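Local coordinates for phage related exonuclease (Haemophilus somnus 129PT, PDB 3K93) that acts as a phage-related exonuclease, probably degrading DNA from its ends with the help of metal ions, at the interface of chains A and B. Residues are numbered along the deposited sequence; one frame, centred on the assembly and turned at random. Chains: chain A/B, phage related exonuclease.

The interface of chains A and B. Residues chain A 51-53, 56; chain B 117-119, 175, 179.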
# COMPACT_ATOMS: atom_id res chain seq x y z
N GLY A 51 7.96 19.38 17.48
CA GLY A 51 9.23 19.18 16.79
C GLY A 51 9.32 17.82 16.11
O GLY A 51 10.40 17.39 15.72
N TYR A 52 8.20 17.14 15.93
CA TYR A 52 8.23 15.82 15.31
C TYR A 52 8.06 15.96 13.80
O TYR A 52 7.02 16.41 13.30
CB TYR A 52 7.15 14.93 15.89
CG TYR A 52 7.08 13.58 15.25
CD1 TYR A 52 6.33 13.36 14.11
CD2 TYR A 52 7.79 12.50 15.78
CE1 TYR A 52 6.29 12.09 13.51
CE2 TYR A 52 7.72 11.26 15.21
CZ TYR A 52 6.96 11.06 14.07
OH TYR A 52 6.89 9.81 13.49
N ASN A 53 9.10 15.57 13.09
CA ASN A 53 9.13 15.66 11.64
C ASN A 53 8.72 14.33 11.05
O ASN A 53 9.42 13.34 11.20
CB ASN A 53 10.55 16.02 11.16
CG ASN A 53 10.58 16.60 9.72
OD1 ASN A 53 9.62 16.47 8.94
ND2 ASN A 53 11.68 17.23 9.39
N GLU A 56 11.38 12.59 7.28
CA GLU A 56 12.80 12.85 7.53
C GLU A 56 13.64 13.16 6.26
O GLU A 56 14.48 14.07 6.28
CB GLU A 56 13.44 11.68 8.28
CG GLU A 56 14.40 12.15 9.40
CD GLU A 56 13.71 13.01 10.47
OE1 GLU A 56 12.98 12.47 11.32
OE2 GLU A 56 13.93 14.24 10.49
N ASP B 117 4.55 6.61 18.50
CA ASP B 117 5.24 7.87 18.43
C ASP B 117 4.28 9.04 18.26
O ASP B 117 3.07 8.85 18.16
CB ASP B 117 6.40 7.82 17.36
CG ASP B 117 5.93 7.84 15.94
OD1 ASP B 117 4.71 8.00 15.66
OD2 ASP B 117 6.85 7.75 15.07
N ILE B 118 4.84 10.25 18.30
CA ILE B 118 4.06 11.49 18.20
C ILE B 118 3.22 11.48 16.93
O ILE B 118 2.07 11.86 16.94
CB ILE B 118 4.99 12.75 18.27
CG1 ILE B 118 5.62 12.87 19.67
CG2 ILE B 118 4.24 14.04 17.84
CD1 ILE B 118 6.89 13.73 19.75
N GLY B 119 3.80 11.00 15.84
CA GLY B 119 3.08 10.91 14.59
C GLY B 119 1.83 10.06 14.60
O GLY B 119 0.82 10.45 14.00
N LYS B 175 13.40 11.22 18.52
CA LYS B 175 11.95 11.29 18.26
C LYS B 175 11.09 10.44 19.21
O LYS B 175 10.08 10.91 19.68
CB LYS B 175 11.65 10.95 16.80
CG LYS B 175 12.19 12.02 15.84
CD LYS B 175 12.31 11.52 14.43
CE LYS B 175 11.03 11.60 13.70
NZ LYS B 175 11.24 11.09 12.33
N LEU B 179 11.78 13.93 22.47
CA LEU B 179 10.66 14.80 22.13
C LEU B 179 9.40 14.49 22.92
O LEU B 179 8.62 15.38 23.16
CB LEU B 179 10.32 14.68 20.65
CG LEU B 179 11.31 15.23 19.64
CD1 LEU B 179 10.69 15.01 18.23
CD2 LEU B 179 11.68 16.72 19.94
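A:Tyr52 reaches across to chain B and docks between B:Ile118, B:Gly119, B:Asp117 and B:Lys175. It lies in the loop just after helix 35-50 of chain A. CG stands anti to the backbone N (chi1 177°), and this carries the ring away from its own chain. The ring is sandwiched. B:Gly119 lies over one face, with its backbone N 3.5 Å above the plane and displaced toward the rim. Its CA is 3.6 Å from CE1 of the tyrosine. B:Ile118 shares this face through its CB. It runs past the tyrosine in the opposite direction and sets its CG2 methyl 3.6 Å from the tyrosine CB. The aliphatic part of B:Lys175 crosses the tyrosine at about a right angle on the opposite face, where its CE methylene lies 3.7 Å from CE2 of the ring. B:Leu179, one turn further along the helix, packs at the base of the tyrosine. Its CD1 sits 3.9 Å from A:Tyr52 CA and also near the A:Gly51 carbonyl.

At the tip of the ring, the phenol OH donates a hydrogen bond of 2.6 Å to OD2 of the B:Asp117 carboxylate. The donor sits above the carboxylate plane, 51° out of it. The ring and carboxylate planes are 71° apart. This bond pins the far end of the ring while the apolar contacts hold its two faces.

The looser, polar side is the NZ end of B:Lys175. The chain extends from helix 173-181, and a bend at chi3 turns its end toward chain A. NZ gives a hydrogen bond of 3.1 Å to the backbone O of A:Asn53, nearly in line with the carbonyl. The same amine nitrogen meets A:Glu56 OE1 tip to tip in a modelled salt bridge. The glutamate is poorly ordered, so the close fit there is doubtful.

The structure alone does not show that the deposited trimer forms in solution. Within it, this patch may anchor the loop after helix 35-50 of one subunit against a loop and helix of its neighbour.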